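Local coordinates for uncharacterized hypothetical protein FTT_1539c (Francisella tularensis subsp. tularensis, PDB 4QVR), which is of unknown function, carries a predicted signal sequence and belongs to the DUF6844 family, at residues 297-309 against 322-334. Numbering follows the deposited sequence.
Sequences GQSPSDLYKDKSG and FGEDNKPYILAYG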
loop_
_atom_site.group_PDB
_atom_site.type_symbol
_atom_site.label_atom_id
_atom_site.label_comp_id
_atom_site.label_asym_id
_atom_site.label_seq_id
_atom_site.Cartn_x
_atom_site.Cartn_y
_atom_site.Cartn_z
ATOM N N GLY A 297 -15.043 -5.998 18.077
ATOM C CA GLY A 297 -14.272 -7.215 17.842
ATOM C C GLY A 297 -15.114 -8.370 17.307
ATOM O O GLY A 297 -16.237 -8.602 17.778
ATOM N N GLN A 298 -14.565 -9.096 16.325
ATOM C CA GLN A 298 -15.251 -10.231 15.699
ATOM C C GLN A 298 -14.292 -11.116 14.878
ATOM O O GLN A 298 -13.351 -10.625 14.240
ATOM C CB GLN A 298 -16.368 -9.717 14.791
ATOM C CG GLN A 298 -17.283 -10.798 14.235
ATOM C CD GLN A 298 -18.350 -10.239 13.311
ATOM O OE1 GLN A 298 -18.245 -9.102 12.842
ATOM N NE2 GLN A 298 -19.379 -11.041 13.033
ATOM N N SER A 299 -14.557 -12.420 14.880
ATOM C CA SER A 299 -13.733 -13.396 14.151
ATOM C C SER A 299 -13.566 -13.086 12.646
ATOM O O SER A 299 -14.489 -12.582 12.004
ATOM C CB SER A 299 -14.321 -14.803 14.325
ATOM O OG SER A 299 -13.621 -15.755 13.544
ATOM N N PRO A 300 -12.382 -13.390 12.079
ATOM C CA PRO A 300 -12.144 -13.146 10.654
ATOM C C PRO A 300 -13.041 -13.974 9.737
ATOM O O PRO A 300 -13.552 -13.449 8.753
ATOM C CB PRO A 300 -10.675 -13.534 10.463
ATOM C CG PRO A 300 -10.075 -13.439 11.820
ATOM C CD PRO A 300 -11.157 -13.834 12.770
ATOM N N SER A 301 -13.231 -15.254 10.051
ATOM C CA SER A 301 -14.108 -16.111 9.244
ATOM C C SER A 301 -15.570 -15.684 9.383
ATOM O O SER A 301 -16.426 -16.112 8.613
ATOM C CB SER A 301 -13.964 -17.590 9.635
ATOM O OG SER A 301 -12.677 -18.101 9.318
ATOM N N ASP A 302 -15.843 -14.836 10.366
ATOM C CA ASP A 302 -17.186 -14.357 10.623
ATOM C C ASP A 302 -17.429 -13.064 9.807
ATOM O O ASP A 302 -18.565 -12.760 9.468
ATOM C CB ASP A 302 -17.358 -14.130 12.134
ATOM C CG ASP A 302 -18.730 -14.549 12.654
ATOM O OD1 ASP A 302 -19.420 -15.351 11.987
ATOM O OD2 ASP A 302 -19.092 -14.123 13.769
ATOM N N LEU A 303 -16.364 -12.311 9.498
ATOM C CA LEU A 303 -16.477 -11.095 8.660
ATOM C C LEU A 303 -16.667 -11.450 7.175
ATOM O O LEU A 303 -16.966 -10.569 6.366
ATOM C CB LEU A 303 -15.237 -10.195 8.772
ATOM C CG LEU A 303 -14.812 -9.583 10.111
ATOM C CD1 LEU A 303 -13.515 -8.810 9.910
ATOM C CD2 LEU A 303 -15.884 -8.683 10.722
ATOM N N TYR A 304 -16.425 -12.720 6.821
ATOM C CA TYR A 304 -16.611 -13.231 5.460
ATOM C C TYR A 304 -17.775 -14.171 5.536
ATOM O O TYR A 304 -17.674 -15.348 5.204
ATOM C CB TYR A 304 -15.359 -13.931 4.956
ATOM C CG TYR A 304 -14.247 -12.948 4.831
ATOM C CD1 TYR A 304 -14.283 -11.980 3.840
ATOM C CD2 TYR A 304 -13.189 -12.942 5.719
ATOM C CE1 TYR A 304 -13.282 -11.031 3.718
ATOM C CE2 TYR A 304 -12.184 -12.000 5.613
ATOM C CZ TYR A 304 -12.233 -11.044 4.604
ATOM O OH TYR A 304 -11.235 -10.100 4.481
ATOM N N LYS A 305 -18.889 -13.597 5.983
ATOM C CA LYS A 305 -20.146 -14.296 6.230
ATOM C C LYS A 305 -20.695 -15.134 5.068
ATOM O O LYS A 305 -20.404 -16.338 4.975
ATOM C CB LYS A 305 -21.197 -13.254 6.693
ATOM C CG LYS A 305 -22.260 -13.734 7.675
ATOM C CD LYS A 305 -23.220 -14.755 7.112
ATOM C CE LYS A 305 -24.255 -15.140 8.163
ATOM N NZ LYS A 305 -25.242 -16.133 7.662
ATOM N N ASP A 306 -21.482 -14.533 4.182
ATOM C CA ASP A 306 -21.822 -15.177 2.925
ATOM C C ASP A 306 -21.273 -14.306 1.806
ATOM O O ASP A 306 -21.955 -14.037 0.813
ATOM C CB ASP A 306 -23.328 -15.454 2.789
ATOM C CG ASP A 306 -23.791 -16.598 3.685
ATOM O OD1 ASP A 306 -23.613 -16.521 4.913
ATOM O OD2 ASP A 306 -24.348 -17.579 3.156
ATOM N N LYS A 307 -20.020 -13.880 1.984
ATOM C CA LYS A 307 -19.338 -13.051 1.003
ATOM C C LYS A 307 -18.931 -14.020 -0.120
ATOM O O LYS A 307 -18.034 -14.845 0.041
ATOM C CB LYS A 307 -18.153 -12.319 1.660
ATOM C CG LYS A 307 -17.787 -10.956 1.046
ATOM C CD LYS A 307 -16.945 -10.122 2.022
ATOM C CE LYS A 307 -16.608 -8.699 1.555
ATOM N NZ LYS A 307 -15.577 -8.528 0.460
ATOM N N SER A 308 -19.662 -13.953 -1.228
ATOM C CA SER A 308 -19.421 -14.795 -2.382
ATOM C C SER A 308 -18.117 -14.432 -3.110
ATOM O O SER A 308 -17.512 -13.395 -2.847
ATOM C CB SER A 308 -20.560 -14.624 -3.380
ATOM O OG SER A 308 -20.464 -13.345 -3.978
ATOM N N GLY A 309 -17.729 -15.275 -4.065
ATOM C CA GLY A 309 -16.513 -15.077 -4.848
ATOM C C GLY A 309 -16.487 -13.744 -5.563
ATOM O O GLY A 309 -15.477 -13.041 -5.560
ATOM N N PHE A 322 -9.592 -6.618 13.991
ATOM C CA PHE A 322 -9.523 -6.929 15.423
ATOM C C PHE A 322 -10.567 -7.984 15.725
ATOM O O PHE A 322 -11.732 -7.802 15.394
ATOM C CB PHE A 322 -9.777 -5.668 16.240
ATOM C CG PHE A 322 -8.804 -4.547 15.943
ATOM C CD1 PHE A 322 -7.563 -4.496 16.567
ATOM C CD2 PHE A 322 -9.133 -3.541 15.037
ATOM C CE1 PHE A 322 -6.679 -3.468 16.300
ATOM C CE2 PHE A 322 -8.250 -2.516 14.768
ATOM C CZ PHE A 322 -7.016 -2.475 15.396
ATOM N N GLY A 323 -10.146 -9.096 16.328
ATOM C CA GLY A 323 -11.056 -10.215 16.622
ATOM C C GLY A 323 -11.862 -10.097 17.908
ATOM O O GLY A 323 -11.800 -9.077 18.601
ATOM N N GLU A 324 -12.629 -11.150 18.202
ATOM C CA GLU A 324 -13.467 -11.238 19.413
ATOM C C GLU A 324 -12.700 -10.770 20.648
ATOM O O GLU A 324 -13.133 -9.868 21.364
ATOM C CB GLU A 324 -13.924 -12.692 19.630
ATOM C CG GLU A 324 -14.960 -13.226 18.637
ATOM C CD GLU A 324 -16.397 -12.858 18.993
ATOM O OE1 GLU A 324 -17.174 -12.542 18.064
ATOM O OE2 GLU A 324 -16.757 -12.885 20.196
ATOM N N ASP A 325 -11.540 -11.385 20.857
ATOM C CA ASP A 325 -10.651 -11.097 21.993
ATOM C C ASP A 325 -9.983 -9.702 22.019
ATOM O O ASP A 325 -9.126 -9.458 22.869
ATOM C CB ASP A 325 -9.543 -12.168 22.039
ATOM C CG ASP A 325 -8.697 -12.212 20.755
ATOM O OD1 ASP A 325 -9.065 -11.546 19.763
ATOM O OD2 ASP A 325 -7.672 -12.924 20.731
ATOM N N ASN A 326 -10.370 -8.802 21.110
ATOM C CA ASN A 326 -9.781 -7.447 21.006
ATOM C C ASN A 326 -8.332 -7.455 20.457
ATOM O O ASN A 326 -7.616 -6.460 20.578
ATOM C CB ASN A 326 -9.846 -6.680 22.349
ATOM C CG ASN A 326 -11.272 -6.507 22.870
ATOM O OD1 ASN A 326 -12.234 -6.978 22.261
ATOM N ND2 ASN A 326 -11.409 -5.823 24.006
ATOM N N LYS A 327 -7.923 -8.573 19.840
ATOM C CA LYS A 327 -6.573 -8.729 19.271
ATOM C C LYS A 327 -6.502 -8.368 17.787
ATOM O O LYS A 327 -7.335 -8.813 16.988
ATOM C CB LYS A 327 -6.068 -10.175 19.422
ATOM C CG LYS A 327 -5.639 -10.581 20.821
ATOM C CD LYS A 327 -4.396 -9.821 21.264
ATOM C CE LYS A 327 -3.904 -10.293 22.622
ATOM N NZ LYS A 327 -2.669 -9.570 23.042
ATOM N N PRO A 328 -5.490 -7.570 17.411
ATOM C CA PRO A 328 -5.353 -7.230 16.012
ATOM C C PRO A 328 -4.802 -8.383 15.207
ATOM O O PRO A 328 -4.032 -9.193 15.689
ATOM C CB PRO A 328 -4.345 -6.075 16.010
ATOM C CG PRO A 328 -3.613 -6.182 17.307
ATOM C CD PRO A 328 -4.557 -6.818 18.272
ATOM N N TYR A 329 -5.202 -8.446 13.959
ATOM C CA TYR A 329 -4.706 -9.468 13.090
ATOM C C TYR A 329 -4.611 -8.830 11.726
ATOM O O TYR A 329 -5.251 -7.814 11.453
ATOM C CB TYR A 329 -5.644 -10.684 13.103
ATOM C CG TYR A 329 -7.055 -10.333 12.720
ATOM C CD1 TYR A 329 -7.359 -9.978 11.426
ATOM C CD2 TYR A 329 -8.079 -10.356 13.644
ATOM C CE1 TYR A 329 -8.637 -9.651 11.054
ATOM C CE2 TYR A 329 -9.373 -10.029 13.274
ATOM C CZ TYR A 329 -9.638 -9.682 11.972
ATOM O OH TYR A 329 -10.904 -9.356 11.558
ATOM N N ILE A 330 -3.817 -9.429 10.859
ATOM C CA ILE A 330 -3.641 -8.907 9.535
ATOM C C ILE A 330 -4.168 -9.898 8.519
ATOM O O ILE A 330 -3.822 -11.067 8.567
ATOM C CB ILE A 330 -2.157 -8.636 9.292
ATOM C CG1 ILE A 330 -1.700 -7.580 10.307
ATOM C CG2 ILE A 330 -1.924 -8.174 7.854
ATOM C CD1 ILE A 330 -0.217 -7.543 10.543
ATOM N N LEU A 331 -5.026 -9.425 7.621
ATOM C CA LEU A 331 -5.569 -10.262 6.577
ATOM C C LEU A 331 -4.827 -9.904 5.320
ATOM O O LEU A 331 -4.427 -8.769 5.148
ATOM C CB LEU A 331 -7.043 -10.005 6.369
ATOM C CG LEU A 331 -7.928 -10.220 7.583
ATOM C CD1 LEU A 331 -9.378 -10.004 7.173
ATOM C CD2 LEU A 331 -7.735 -11.608 8.127
ATOM N N ALA A 332 -4.624 -10.893 4.463
ATOM C CA ALA A 332 -3.947 -10.716 3.199
ATOM C C ALA A 332 -4.755 -11.451 2.157
ATOM O O ALA A 332 -5.055 -12.646 2.324
ATOM C CB ALA A 332 -2.561 -11.298 3.251
ATOM N N TYR A 333 -5.100 -10.737 1.089
ATOM C CA TYR A 333 -5.861 -11.301 -0.018
ATOM C C TYR A 333 -4.967 -11.793 -1.116
ATOM O O TYR A 333 -3.899 -11.250 -1.332
ATOM C CB TYR A 333 -6.757 -10.235 -0.608
ATOM C CG TYR A 333 -7.744 -9.651 0.380
ATOM C CD1 TYR A 333 -8.874 -10.355 0.751
ATOM C CD2 TYR A 333 -7.563 -8.375 0.909
ATOM C CE1 TYR A 333 -9.799 -9.820 1.653
ATOM C CE2 TYR A 333 -8.490 -7.822 1.784
ATOM C CZ TYR A 333 -9.602 -8.559 2.163
ATOM O OH TYR A 333 -10.520 -8.027 3.035
ATOM N N GLY A 334 -5.424 -12.788 -1.854
ATOM C CA GLY A 334 -4.650 -13.331 -2.954
ATOM C C GLY A 334 -5.548 -14.058 -3.906
ATOM O O GLY A 334 -6.568 -14.581 -3.508
HETATM O O HOH W 1 -16.245 -8.787 20.337
#
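A beta-hairpin of the four-stranded antiparallel sheet, strands 318-322 and 328-337 joined by residues 323-327 (a type I turn from Gly323 to Asn326, then Lys327), is covered on one face by the short, weakly bonded helical turn 300-303 and its flanks, with Pro300 set against Tyr329 in a CH-pi contact: Pro300 CG stands 3.9 Å from the centroid of the Tyr329 ring, 17° off the normal. At the edge of that ring, near its plane, Leu303 CD1 lies 3.1 Å from Tyr329 OH, a buried hydroxyl with no polar partner in the model. Tyr329 projects from this face of the strand, and with chi1 57° its ring lies against Pro300. Beside the turn, Gln298 N donates to Phe322 O at 3.3 Å, nearly straight at 166° and on a carbonyl lone pair; Asn74 ND2 is a second donor to this oxygen. In return, Gly323 CA makes a CA-H...O contact of 3.3 Å with Gln298 O. Farther along the strand, Leu331 CD1 lies at the edge of the Tyr304 ring, 3.3 Å from Tyr304 OH, while Val445 of strand 440-448 touches both Tyr304 and Tyr333. Tyr304 OH and Tyr333 OH share a 2.6 Å hydrogen bond lying in the plane of the Tyr304 ring.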